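Local coordinates for protein oxidoreductase (PDB 7D5M) that binds NAD(+) and, as a homologue of inositol dehydrogenase in the Gfo/Idh/MocA family, probably acts as an NAD(+)-dependent oxidoreductase, at residues 151-156 with 280-285; 302-305 with 309-312; 142-147 with 267-272; 159-164 with 292-297; 334-339 with 359-364. All coordinates share one frame; numbering follows the deposited sequence.

Contact 1 (151-156 with 280-285)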
# COMPACT_ATOMS: atom_id res chain seq x y z
N GLU A 151 -2.20 21.26 -8.31
CA GLU A 151 -2.34 22.65 -7.82
C GLU A 151 -2.01 22.69 -6.32
O GLU A 151 -1.35 23.65 -5.88
CB GLU A 151 -3.73 23.19 -8.12
CG GLU A 151 -4.08 24.43 -7.33
CD GLU A 151 -3.22 25.65 -7.57
OE1 GLU A 151 -2.51 25.70 -8.60
OE2 GLU A 151 -3.28 26.57 -6.74
N GLN A 152 -2.44 21.69 -5.54
CA GLN A 152 -2.10 21.61 -4.10
C GLN A 152 -0.57 21.60 -3.96
O GLN A 152 -0.04 22.34 -3.10
CB GLN A 152 -2.70 20.36 -3.44
CG GLN A 152 -2.22 20.15 -2.01
CD GLN A 152 -2.72 21.19 -1.04
OE1 GLN A 152 -3.71 21.88 -1.31
NE2 GLN A 152 -2.07 21.31 0.11
N ALA A 153 0.12 20.75 -4.72
CA ALA A 153 1.59 20.63 -4.67
C ALA A 153 2.23 21.98 -5.04
O ALA A 153 3.14 22.43 -4.33
CB ALA A 153 2.05 19.51 -5.58
N ARG A 154 1.76 22.61 -6.12
CA ARG A 154 2.29 23.94 -6.54
C ARG A 154 2.20 24.91 -5.36
O ARG A 154 3.19 25.60 -5.08
CB ARG A 154 1.49 24.51 -7.71
CG ARG A 154 2.02 25.85 -8.20
CD ARG A 154 1.00 26.64 -8.98
NE ARG A 154 -0.08 27.06 -8.08
CZ ARG A 154 0.01 28.00 -7.14
NH1 ARG A 154 1.14 28.66 -6.93
NH2 ARG A 154 -1.04 28.27 -6.40
N ALA A 155 1.03 24.99 -4.73
CA ALA A 155 0.73 25.97 -3.67
C ALA A 155 1.60 25.68 -2.45
O ALA A 155 2.08 26.63 -1.82
CB ALA A 155 -0.74 25.94 -3.34
N MET A 156 1.78 24.39 -2.11
CA MET A 156 2.59 24.01 -0.92
C MET A 156 4.04 24.45 -1.15
O MET A 156 4.67 24.98 -0.22
CB MET A 156 2.54 22.50 -0.68
CG MET A 156 1.19 22.03 -0.20
SD MET A 156 1.11 20.24 -0.27
CE MET A 156 2.15 19.80 1.12
N ALA A 280 10.97 18.79 3.62
CA ALA A 280 9.89 17.82 3.35
C ALA A 280 9.90 17.44 1.87
O ALA A 280 10.47 18.20 1.07
CB ALA A 280 8.56 18.41 3.76
N SER A 281 9.27 16.32 1.55
CA SER A 281 9.01 15.88 0.16
C SER A 281 7.50 15.77 -0.08
O SER A 281 6.74 15.58 0.88
CB SER A 281 9.68 14.57 -0.13
OG SER A 281 11.09 14.67 0.01
N LEU A 282 7.08 15.92 -1.33
CA LEU A 282 5.74 15.47 -1.74
C LEU A 282 5.91 14.50 -2.90
O LEU A 282 6.91 14.57 -3.62
CB LEU A 282 4.82 16.65 -2.04
CG LEU A 282 5.27 17.66 -3.07
CD1 LEU A 282 5.07 17.16 -4.49
CD2 LEU A 282 4.52 18.97 -2.87
N GLU A 283 4.94 13.60 -3.07
CA GLU A 283 5.01 12.61 -4.17
C GLU A 283 3.60 12.27 -4.65
O GLU A 283 2.72 12.02 -3.82
CB GLU A 283 5.77 11.36 -3.74
CG GLU A 283 5.96 10.37 -4.89
CD GLU A 283 6.86 9.19 -4.58
OE1 GLU A 283 7.71 9.32 -3.68
OE2 GLU A 283 6.72 8.15 -5.25
N TRP A 284 3.44 12.24 -5.96
CA TRP A 284 2.14 12.00 -6.64
C TRP A 284 2.35 10.90 -7.67
O TRP A 284 3.39 10.90 -8.33
CB TRP A 284 1.63 13.29 -7.26
CG TRP A 284 0.27 13.19 -7.88
CD1 TRP A 284 -0.93 13.31 -7.25
CD2 TRP A 284 -0.03 12.98 -9.28
NE1 TRP A 284 -1.95 13.17 -8.14
CE2 TRP A 284 -1.44 12.98 -9.40
CE3 TRP A 284 0.74 12.75 -10.43
CZ2 TRP A 284 -2.09 12.78 -10.61
CZ3 TRP A 284 0.10 12.57 -11.63
CH2 TRP A 284 -1.30 12.59 -11.73
N TRP A 285 1.35 10.03 -7.80
CA TRP A 285 1.36 8.83 -8.67
C TRP A 285 0.05 8.83 -9.47
O TRP A 285 -1.02 8.88 -8.84
CB TRP A 285 1.51 7.60 -7.78
CG TRP A 285 1.44 6.29 -8.47
CD1 TRP A 285 1.63 6.02 -9.80
CD2 TRP A 285 1.21 5.02 -7.84
NE1 TRP A 285 1.52 4.68 -10.03
CE2 TRP A 285 1.26 4.03 -8.85
CE3 TRP A 285 0.97 4.63 -6.52
CZ2 TRP A 285 1.06 2.68 -8.58
CZ3 TRP A 285 0.77 3.29 -6.26
CH2 TRP A 285 0.82 2.33 -7.27
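Helix 148-158 lies on the mixed beta sheet of the C-terminal alpha/beta domain of this Gfo/Idh/MocA oxidoreductase, and here Ala153 and Met156 meet Leu282 of strand 280-285. The contact is small, buried and wholly apolar, with no hydrogen bond between helix and strand. Leu282 rises from the strand and ends under the helix. Its CG sits in the crowded position between the backbone N and the carbonyl carbon (chi1 55°). Its CD2 does most of the touching: it lies 3.7 Å from Ala153 CB and 3.8 Å from Ala153 CA. The small alanine thus lets the leucine reach the helix backbone. Leu282 CD1 is also close, 4.0 Å from Ala153 CB. Met156 comes in one turn further on, with its SD a looser 4.5 Å from Leu282 CD2. Met217 of helix 202-217 packs against Ala153 as well. On the other side of the strand, Ser281 OG hydrogen-bonds Ala265 O of the second subunit, so helix and neighbouring subunit cover different faces of the sheet. Gln152 OE1 accepts a bond from His312 N, while its NE2 makes a weak bond to the Met156 sulfur. Arg154 points away from the strand. It grips Glu151 side-on in a salt bridge, with Arg154 NE 2.8 Å from Glu151 OE1 and Arg154 NH2 2.8 Å from Glu151 OE2.

Contact 2 (302-305 with 309-312)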
# COMPACT_ATOMS: atom_id res chain seq x y z
N GLN A 302 2.36 11.92 5.87
CA GLN A 302 0.94 12.28 5.72
C GLN A 302 0.51 11.93 4.30
O GLN A 302 1.37 11.88 3.39
CB GLN A 302 0.73 13.77 5.99
CG GLN A 302 0.98 14.18 7.43
CD GLN A 302 0.82 15.67 7.63
OE1 GLN A 302 -0.28 16.17 7.88
NE2 GLN A 302 1.91 16.40 7.51
N VAL A 303 -0.79 11.73 4.14
CA VAL A 303 -1.42 11.61 2.80
C VAL A 303 -2.49 12.69 2.71
O VAL A 303 -3.39 12.71 3.55
CB VAL A 303 -1.98 10.20 2.57
CG1 VAL A 303 -2.77 10.13 1.27
CG2 VAL A 303 -0.88 9.16 2.57
N LEU A 304 -2.38 13.57 1.72
CA LEU A 304 -3.40 14.61 1.47
C LEU A 304 -4.41 14.03 0.48
O LEU A 304 -3.98 13.41 -0.51
CB LEU A 304 -2.75 15.86 0.89
CG LEU A 304 -1.51 16.38 1.62
CD1 LEU A 304 -1.11 17.73 1.06
CD2 LEU A 304 -1.73 16.48 3.11
N GLU A 305 -5.69 14.24 0.75
CA GLU A 305 -6.82 13.68 -0.04
C GLU A 305 -7.52 14.78 -0.81
O GLU A 305 -7.80 15.84 -0.21
CB GLU A 305 -7.80 12.98 0.90
CG GLU A 305 -7.30 11.63 1.37
CD GLU A 305 -7.66 10.44 0.50
OE1 GLU A 305 -8.40 10.62 -0.49
OE2 GLU A 305 -7.19 9.32 0.82
N GLY A 309 -10.89 19.93 3.36
CA GLY A 309 -10.88 21.36 3.74
C GLY A 309 -9.51 21.91 4.08
O GLY A 309 -9.34 23.14 4.04
N TYR A 310 -8.53 21.05 4.40
CA TYR A 310 -7.14 21.46 4.70
C TYR A 310 -6.36 21.79 3.42
O TYR A 310 -5.22 22.28 3.55
CB TYR A 310 -6.41 20.40 5.53
CG TYR A 310 -6.43 19.00 4.98
CD1 TYR A 310 -5.72 18.67 3.83
CD2 TYR A 310 -7.12 17.99 5.62
CE1 TYR A 310 -5.75 17.39 3.30
CE2 TYR A 310 -7.13 16.69 5.13
CZ TYR A 310 -6.44 16.39 3.97
OH TYR A 310 -6.45 15.12 3.48
N LEU A 311 -6.91 21.54 2.23
CA LEU A 311 -6.22 21.85 0.95
C LEU A 311 -6.25 23.35 0.69
O LEU A 311 -7.20 24.03 1.15
CB LEU A 311 -6.87 21.11 -0.23
CG LEU A 311 -6.85 19.59 -0.17
CD1 LEU A 311 -7.62 19.00 -1.33
CD2 LEU A 311 -5.42 19.06 -0.16
N HIS A 312 -5.29 23.84 -0.08
CA HIS A 312 -5.28 25.22 -0.62
C HIS A 312 -6.54 25.44 -1.45
O HIS A 312 -7.04 24.52 -2.12
CB HIS A 312 -3.99 25.47 -1.41
CG HIS A 312 -2.78 25.67 -0.57
ND1 HIS A 312 -2.35 26.93 -0.16
CD2 HIS A 312 -1.87 24.79 -0.10
CE1 HIS A 312 -1.24 26.81 0.54
NE2 HIS A 312 -0.92 25.50 0.59
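Tyr310 reaches back to the end of the strand that holds Leu304 and Glu305, only a few residues earlier in the chain. One hydrogen bond anchors the tight part of the contact. Glu305 N donates to Tyr310 OH over 3.0 Å, with an N-H...O angle of 153°. The amide nitrogen lies at the edge of the ring, in its plane. Tyr310 CG stands between its backbone N and carbonyl carbon (chi1 53°), which turns the ring toward the strand. A methyl, Leu311 CD1, also packs 3.4 Å from Glu305 O. The apolar packing is slacker. Leu304 CD2 is 4.1 Å from Tyr310 CE1, and Leu304 CB is 4.3 Å from Leu311 CD2. These two leucines form the buried side. Tyr310 and Glu305 are partly exposed and make the looser side. Glu305 runs alongside Tyr310 at first, with CB 3.6 Å from Tyr310 OH, but its carboxylate leads away, and OE1 is bonded by Gln291 NE2. Met268 of the fourth subunit also packs on Glu305. Leu304 and Leu311 both pack inward on Gln152 of helix 148-158. Strand 301-305 pairs with strand 291-296 on one side. On the other, Gln302 and Val303 join an antiparallel ladder with a strand of the third subunit, so the sheet continues across the interface.

Contact 3 (142-147 with 267-272)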
# COMPACT_ATOMS: atom_id res chain seq x y z
N TYR A 142 -1.65 18.08 -21.83
CA TYR A 142 -0.93 17.55 -20.65
C TYR A 142 -1.98 17.28 -19.57
O TYR A 142 -2.09 18.03 -18.59
CB TYR A 142 0.15 18.53 -20.19
CG TYR A 142 1.35 18.61 -21.09
CD1 TYR A 142 2.17 17.51 -21.30
CD2 TYR A 142 1.70 19.80 -21.71
CE1 TYR A 142 3.30 17.59 -22.11
CE2 TYR A 142 2.82 19.90 -22.52
CZ TYR A 142 3.63 18.79 -22.71
OH TYR A 142 4.75 18.86 -23.50
N GLY A 143 -2.78 16.24 -19.80
CA GLY A 143 -4.07 16.01 -19.14
C GLY A 143 -3.91 15.79 -17.65
O GLY A 143 -4.81 16.17 -16.90
N TYR A 144 -2.78 15.20 -17.23
CA TYR A 144 -2.57 14.84 -15.80
C TYR A 144 -2.54 16.12 -14.96
O TYR A 144 -2.83 16.06 -13.76
CB TYR A 144 -1.30 14.01 -15.63
CG TYR A 144 -1.34 12.76 -16.47
CD1 TYR A 144 -2.08 11.66 -16.06
CD2 TYR A 144 -0.71 12.71 -17.70
CE1 TYR A 144 -2.16 10.52 -16.83
CE2 TYR A 144 -0.79 11.57 -18.49
CZ TYR A 144 -1.52 10.47 -18.06
OH TYR A 144 -1.61 9.35 -18.82
N ALA A 145 -2.23 17.26 -15.58
CA ALA A 145 -2.10 18.56 -14.89
C ALA A 145 -3.48 19.07 -14.44
O ALA A 145 -3.53 20.03 -13.65
CB ALA A 145 -1.40 19.53 -15.80
N GLY A 146 -4.56 18.45 -14.93
CA GLY A 146 -5.94 18.75 -14.52
C GLY A 146 -6.29 18.21 -13.14
O GLY A 146 -7.35 18.61 -12.61
N HIS A 147 -5.50 17.29 -12.58
CA HIS A 147 -5.78 16.72 -11.24
C HIS A 147 -5.56 17.80 -10.17
O HIS A 147 -4.47 18.40 -10.15
CB HIS A 147 -4.94 15.46 -10.98
CG HIS A 147 -5.50 14.25 -11.66
ND1 HIS A 147 -4.82 13.59 -12.66
CD2 HIS A 147 -6.67 13.59 -11.48
CE1 HIS A 147 -5.56 12.57 -13.07
NE2 HIS A 147 -6.68 12.55 -12.37
N SER A 267 4.72 -2.91 -15.11
CA SER A 267 4.21 -1.58 -14.70
C SER A 267 2.97 -1.24 -15.54
O SER A 267 3.05 -1.25 -16.77
CB SER A 267 5.25 -0.50 -14.82
OG SER A 267 4.67 0.76 -14.49
N MET A 268 1.89 -0.88 -14.86
CA MET A 268 0.60 -0.51 -15.48
C MET A 268 0.66 0.92 -16.03
O MET A 268 -0.07 1.23 -16.98
CB MET A 268 -0.53 -0.64 -14.45
CG MET A 268 -0.85 -2.08 -14.11
SD MET A 268 -1.39 -3.03 -15.56
CE MET A 268 -2.78 -2.04 -16.10
N HIS A 269 1.49 1.79 -15.46
CA HIS A 269 1.61 3.20 -15.92
C HIS A 269 2.87 3.82 -15.33
O HIS A 269 3.75 4.21 -16.09
CB HIS A 269 0.35 4.00 -15.59
CG HIS A 269 -0.27 4.67 -16.77
ND1 HIS A 269 -0.59 6.01 -16.78
CD2 HIS A 269 -0.65 4.18 -17.97
CE1 HIS A 269 -1.13 6.32 -17.93
NE2 HIS A 269 -1.17 5.21 -18.69
N GLY A 270 2.92 3.88 -14.00
CA GLY A 270 4.14 4.26 -13.26
C GLY A 270 4.54 5.69 -13.56
O GLY A 270 5.73 5.93 -13.74
N GLN A 271 3.58 6.61 -13.65
CA GLN A 271 3.92 8.05 -13.74
C GLN A 271 3.95 8.61 -12.31
O GLN A 271 2.91 8.65 -11.66
CB GLN A 271 2.94 8.84 -14.60
CG GLN A 271 3.40 10.28 -14.77
CD GLN A 271 2.43 11.19 -15.47
OE1 GLN A 271 2.74 12.36 -15.70
NE2 GLN A 271 1.25 10.68 -15.82
N LYS A 272 5.12 9.02 -11.86
CA LYS A 272 5.29 9.54 -10.48
C LYS A 272 6.16 10.79 -10.54
O LYS A 272 7.05 10.89 -11.40
CB LYS A 272 5.90 8.46 -9.58
CG LYS A 272 5.15 7.13 -9.56
CD LYS A 272 5.83 5.98 -8.81
CE LYS A 272 4.83 4.94 -8.37
NZ LYS A 272 5.46 3.66 -7.96
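Gln271 holds its amide over the ring of Tyr144. Its NE2 sits 3.2 Å above the ring plane, over the centre, and is about as close to every ring carbon; Tyr144 CG, for one, lies 3.4 Å from Gln271 NE2. The amide stands almost upright on the ring, with the planes 89° apart, a geometry compatible with an N-H...pi contact. The glutamine chain is extended throughout (chi1 -175°), which carries the amide out to the tyrosine. The phenol end meets His269 instead. Tyr144 OH is 3.2 Å from His269 CE1 and lies in the imidazole plane, at its edge. Asp286 is the second shell for both partners: its OD2 accepts from His269 ND1 and from Gln271 NE2. Tyr144 itself belongs to a short 3-10 segment, residues 143-146. This segment follows strand 138-140, the last strand of the Rossmann sheet, and leads into helix 148-158 of the C-terminal domain. The contact therefore ties the crossing between the domains to the start of strand 271-277. Within the segment Ala145 N bonds Tyr142 O at 3.1 Å, and Gly146 N bonds Gly143 O at 3.0 Å. Further out, His209 of helix 202-217 meets the Tyr144 ring edge-to-face. His325 of the fourth subunit packs on Tyr144 and stands edge-to-face with His269, so another chain also borders this site. The nearest atoms of the bound NAD and the Tyr144 side chain are about 4 Å apart.

Contact 4 (159-164 with 292-297)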
# COMPACT_ATOMS: atom_id res chain seq x y z
N ASP A 159 4.53 28.23 -0.90
CA ASP A 159 4.38 28.68 0.51
C ASP A 159 5.56 28.19 1.37
O ASP A 159 5.52 28.42 2.59
CB ASP A 159 3.05 28.20 1.09
CG ASP A 159 2.49 29.06 2.21
OD1 ASP A 159 2.99 30.19 2.41
OD2 ASP A 159 1.56 28.58 2.88
N GLY A 160 6.54 27.50 0.79
CA GLY A 160 7.78 27.08 1.48
C GLY A 160 7.60 25.83 2.33
O GLY A 160 8.49 25.56 3.18
N GLU A 161 6.53 25.05 2.11
CA GLU A 161 6.20 23.89 2.97
C GLU A 161 7.27 22.80 2.81
O GLU A 161 7.41 22.01 3.75
CB GLU A 161 4.80 23.34 2.68
CG GLU A 161 3.69 24.30 3.05
CD GLU A 161 2.29 23.72 3.08
OE1 GLU A 161 2.12 22.66 3.71
OE2 GLU A 161 1.36 24.37 2.51
N LEU A 162 8.00 22.76 1.69
CA LEU A 162 9.07 21.76 1.46
C LEU A 162 10.44 22.32 1.87
O LEU A 162 11.40 21.55 1.86
CB LEU A 162 9.12 21.32 -0.00
CG LEU A 162 7.85 20.67 -0.57
CD1 LEU A 162 8.19 19.88 -1.82
CD2 LEU A 162 7.16 19.79 0.44
N GLY A 163 10.53 23.60 2.25
CA GLY A 163 11.83 24.29 2.38
C GLY A 163 12.45 24.52 1.02
O GLY A 163 11.71 24.64 0.03
N GLU A 164 13.78 24.60 0.95
CA GLU A 164 14.46 24.87 -0.34
C GLU A 164 14.45 23.58 -1.18
O GLU A 164 14.74 22.49 -0.64
CB GLU A 164 15.86 25.47 -0.15
CG GLU A 164 16.84 24.59 0.58
CD GLU A 164 18.15 25.29 0.91
OE1 GLU A 164 18.74 25.90 -0.01
OE2 GLU A 164 18.58 25.23 2.08
N LEU A 292 -1.94 12.62 -2.32
CA LEU A 292 -0.61 13.26 -2.45
C LEU A 292 0.17 13.01 -1.16
O LEU A 292 -0.31 13.42 -0.08
CB LEU A 292 -0.81 14.75 -2.73
CG LEU A 292 0.48 15.57 -2.83
CD1 LEU A 292 1.21 15.26 -4.12
CD2 LEU A 292 0.16 17.05 -2.74
N ALA A 293 1.28 12.28 -1.26
CA ALA A 293 2.17 12.01 -0.11
C ALA A 293 2.83 13.32 0.30
O ALA A 293 3.31 14.04 -0.58
CB ALA A 293 3.22 10.98 -0.45
N PHE A 294 2.85 13.62 1.60
CA PHE A 294 3.51 14.83 2.15
C PHE A 294 4.32 14.39 3.36
O PHE A 294 3.74 13.96 4.36
CB PHE A 294 2.51 15.94 2.49
CG PHE A 294 3.13 17.15 3.13
CD1 PHE A 294 4.28 17.73 2.62
CD2 PHE A 294 2.53 17.75 4.23
CE1 PHE A 294 4.84 18.85 3.21
CE2 PHE A 294 3.08 18.88 4.80
CZ PHE A 294 4.23 19.42 4.30
N GLU A 295 5.64 14.46 3.24
CA GLU A 295 6.56 13.75 4.15
C GLU A 295 7.56 14.75 4.73
O GLU A 295 8.61 14.97 4.10
CB GLU A 295 7.19 12.58 3.41
CG GLU A 295 6.16 11.71 2.71
CD GLU A 295 6.69 10.44 2.07
OE1 GLU A 295 7.89 10.41 1.70
OE2 GLU A 295 5.91 9.47 1.98
N ILE A 296 7.23 15.31 5.88
CA ILE A 296 8.12 16.26 6.60
C ILE A 296 9.19 15.43 7.30
O ILE A 296 8.81 14.49 8.05
CB ILE A 296 7.33 17.14 7.59
CG1 ILE A 296 6.24 17.97 6.90
CG2 ILE A 296 8.29 18.00 8.39
CD1 ILE A 296 5.26 18.60 7.85
N GLN A 297 10.47 15.74 7.09
CA GLN A 297 11.55 14.99 7.75
C GLN A 297 11.36 15.08 9.27
O GLN A 297 11.22 16.20 9.80
CB GLN A 297 12.95 15.46 7.35
CG GLN A 297 14.05 14.67 8.06
CD GLN A 297 13.97 13.19 7.80
OE1 GLN A 297 13.62 12.75 6.70
NE2 GLN A 297 14.33 12.39 8.80
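The turn bearing Glu161 and Leu162 approaches strand 291-296 at Phe294, and the nearest alpha carbons, Leu162 CA and Ile296 CA, are 7.6 Å apart. Gly160 ends the preceding helix in a Schellman motif, with a positive phi of 80°. A type I beta turn follows from Gly160 to Gly163, closed by Gly163 N to Gly160 O at 3.0 Å. No hydrogen bond links the two segments, so the side chains make the contact. Phe294 CG is anti to the backbone N (chi1 177°), which brings the ring up to the turn. Leu162 CD2 touches its edge, near the ring plane, 3.7 Å from Phe294 CE1. Phe294 links this loop, between helix 148-158 and strand 165-173, to the mixed sheet of the C-terminal domain. Met156 of the helix packs on Phe294 too. The Glu161 carboxylate is turned nearly at right angles to the ring, the two planes 83° apart, with OE1 3.9 Å from Phe294 CZ. Its other oxygen, OE2, accepts a hydrogen bond from His312 NE2. Arg279 NH1 bonds Glu161 O, and Leu162 also pairs through its backbone with Ala280 at the start of strand 280-285.

Contact 5 (334-339 with 359-364)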
# COMPACT_ATOMS: atom_id res chain seq x y z
N SER A 334 -11.35 17.11 -18.17
CA SER A 334 -12.52 18.04 -18.12
C SER A 334 -12.09 19.37 -17.50
O SER A 334 -12.57 20.43 -17.97
CB SER A 334 -13.68 17.44 -17.38
OG SER A 334 -14.10 16.23 -18.01
N ASN A 335 -11.22 19.34 -16.49
CA ASN A 335 -10.71 20.54 -15.80
C ASN A 335 -9.86 21.37 -16.77
O ASN A 335 -9.94 22.60 -16.71
CB ASN A 335 -9.95 20.16 -14.53
CG ASN A 335 -10.89 19.54 -13.51
OD1 ASN A 335 -12.09 19.82 -13.55
ND2 ASN A 335 -10.35 18.72 -12.62
N LEU A 336 -9.09 20.75 -17.67
CA LEU A 336 -8.34 21.51 -18.70
C LEU A 336 -9.33 22.08 -19.72
O LEU A 336 -9.19 23.26 -20.07
CB LEU A 336 -7.33 20.62 -19.41
CG LEU A 336 -6.18 20.07 -18.57
CD1 LEU A 336 -5.06 19.65 -19.49
CD2 LEU A 336 -5.70 21.04 -17.50
N TYR A 337 -10.25 21.25 -20.21
CA TYR A 337 -11.10 21.62 -21.37
C TYR A 337 -12.03 22.79 -20.99
O TYR A 337 -12.25 23.65 -21.85
CB TYR A 337 -11.83 20.41 -21.96
CG TYR A 337 -11.23 19.91 -23.25
CD1 TYR A 337 -11.56 20.52 -24.45
CD2 TYR A 337 -10.33 18.85 -23.30
CE1 TYR A 337 -11.04 20.09 -25.66
CE2 TYR A 337 -9.80 18.41 -24.50
CZ TYR A 337 -10.15 19.03 -25.69
OH TYR A 337 -9.65 18.62 -26.90
N TYR A 338 -12.56 22.86 -19.76
CA TYR A 338 -13.44 24.02 -19.42
C TYR A 338 -12.57 25.27 -19.38
O TYR A 338 -13.06 26.34 -19.77
CB TYR A 338 -14.29 23.82 -18.17
CG TYR A 338 -13.64 24.23 -16.87
CD1 TYR A 338 -13.43 25.56 -16.56
CD2 TYR A 338 -13.26 23.28 -15.94
CE1 TYR A 338 -12.81 25.94 -15.38
CE2 TYR A 338 -12.66 23.64 -14.75
CZ TYR A 338 -12.44 24.98 -14.46
OH TYR A 338 -11.84 25.35 -13.29
N ARG A 339 -11.30 25.16 -18.95
CA ARG A 339 -10.38 26.32 -18.92
C ARG A 339 -10.06 26.74 -20.36
O ARG A 339 -10.01 27.96 -20.64
CB ARG A 339 -9.12 26.00 -18.12
CG ARG A 339 -9.36 25.89 -16.63
CD ARG A 339 -8.06 25.53 -15.94
NE ARG A 339 -8.09 25.67 -14.49
CZ ARG A 339 -8.69 24.83 -13.66
NH1 ARG A 339 -9.37 23.80 -14.13
NH2 ARG A 339 -8.63 25.05 -12.35
N ARG A 359 -4.99 29.51 -15.70
CA ARG A 359 -3.77 28.66 -15.78
C ARG A 359 -4.15 27.37 -16.50
O ARG A 359 -5.02 26.64 -16.01
CB ARG A 359 -3.25 28.31 -14.38
CG ARG A 359 -2.92 29.52 -13.52
CD ARG A 359 -1.55 30.11 -13.82
NE ARG A 359 -1.34 31.33 -13.04
CZ ARG A 359 -1.79 32.54 -13.38
NH1 ARG A 359 -2.48 32.72 -14.50
NH2 ARG A 359 -1.54 33.58 -12.60
N TYR A 360 -3.49 27.09 -17.62
CA TYR A 360 -3.69 25.82 -18.35
C TYR A 360 -2.46 25.56 -19.21
O TYR A 360 -1.71 26.48 -19.53
CB TYR A 360 -4.98 25.87 -19.17
CG TYR A 360 -5.05 27.05 -20.11
CD1 TYR A 360 -4.54 26.97 -21.39
CD2 TYR A 360 -5.58 28.25 -19.69
CE1 TYR A 360 -4.57 28.06 -22.25
CE2 TYR A 360 -5.63 29.35 -20.54
CZ TYR A 360 -5.13 29.25 -21.82
OH TYR A 360 -5.19 30.34 -22.64
N PRO A 361 -2.23 24.29 -19.60
CA PRO A 361 -1.14 23.96 -20.51
C PRO A 361 -1.41 24.59 -21.87
O PRO A 361 -2.43 24.31 -22.48
CB PRO A 361 -1.11 22.43 -20.58
CG PRO A 361 -2.17 21.94 -19.62
CD PRO A 361 -3.01 23.12 -19.19
N ASP A 362 -0.50 25.45 -22.31
CA ASP A 362 -0.74 26.36 -23.45
C ASP A 362 0.39 26.20 -24.48
O ASP A 362 1.19 25.26 -24.39
CB ASP A 362 -0.87 27.80 -22.95
CG ASP A 362 0.35 28.33 -22.22
OD1 ASP A 362 1.40 27.63 -22.21
OD2 ASP A 362 0.25 29.42 -21.64
N ILE A 363 0.43 27.11 -25.44
CA ILE A 363 1.43 27.10 -26.53
C ILE A 363 2.84 27.05 -25.92
O ILE A 363 3.70 26.33 -26.44
CB ILE A 363 1.22 28.32 -27.46
CG1 ILE A 363 2.10 28.23 -28.71
CG2 ILE A 363 1.43 29.63 -26.71
CD1 ILE A 363 1.79 27.05 -29.61
N HIS A 364 3.07 27.80 -24.84
CA HIS A 364 4.41 27.92 -24.19
C HIS A 364 4.81 26.58 -23.59
O HIS A 364 5.98 26.19 -23.74
CB HIS A 364 4.40 29.05 -23.15
CG HIS A 364 3.95 30.35 -23.69
ND1 HIS A 364 4.70 31.07 -24.59
CD2 HIS A 364 2.82 31.07 -23.48
CE1 HIS A 364 4.07 32.18 -24.90
NE2 HIS A 364 2.91 32.20 -24.24
O HOH W 1 -7.24 28.28 -13.94
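Apolar packing joins Leu336 to Pro361. Leu336 CD1 lies 3.7 Å from Pro361 CG, and the other branch, Leu336 CD2, is 3.8 Å from Pro361 CD, so both methyls rest on the proline ring. Arg339 CB adds a looser touch to Tyr360 CB at 4.3 Å. The Tyr338 ring carries Arg339 CG over one face, 3.7 Å above its plane and offset toward the rim. Helix 329-349 of the C-terminal domain therefore packs on the segment that leads into helix 363-381. Pro361 in that segment also pairs through its backbone with Val140, in edge strand 138-140 of the Rossmann sheet. No direct hydrogen bond crosses here. A water bridges instead: it accepts from Arg339 NE at 2.8 Å and from Arg359 N at 3.1 Å. Beside it the Arg339 chain, extended from CG to NE (chi2 178°, chi3 168°), passes the backbone of Arg359, with its CD 3.2 Å from Arg359 O. Charged and polar bonds bind Arg339 NH1. This nitrogen donates to Asn335 O over 2.9 Å; the oxygen lies in the guanidinium plane, but the nitrogen stands above the carbonyl plane, not on a lone pair. Asp318 salt-bridges Arg339 NH1 through OD2 and hydrogen-bonds Tyr338 OH through OD1. Asp362 is the N-cap of helix 363-381, its OD1 taking the amide of Ala365.

Overall arrangement
Contacts 1, 2 and 4 form one continuous patch at the outer part of the mixed sheet. Contacts 1 and 4 have centres about 7 Å apart, and Met156 of contact 1 packs on Phe294 of contact 4. Contact 2 lies about 10 Å from contact 1, centre to centre, at the strand where the third subunit extends the sheet. The centre of contact 3 is about 14 Å from that of contact 1, and the two touch where Trp284 meets His147. Contact 3 comes closest to the cofactor, with Tyr144 about 4 Å from NAD at the nearest atoms. Contact 5 joins it through Gly146 O and Asn335 ND2, 3.0 Å apart, and its Leu336 side chain is about 8 Å from NAD. Contacts 4 and 5 have centres about 26 Å apart.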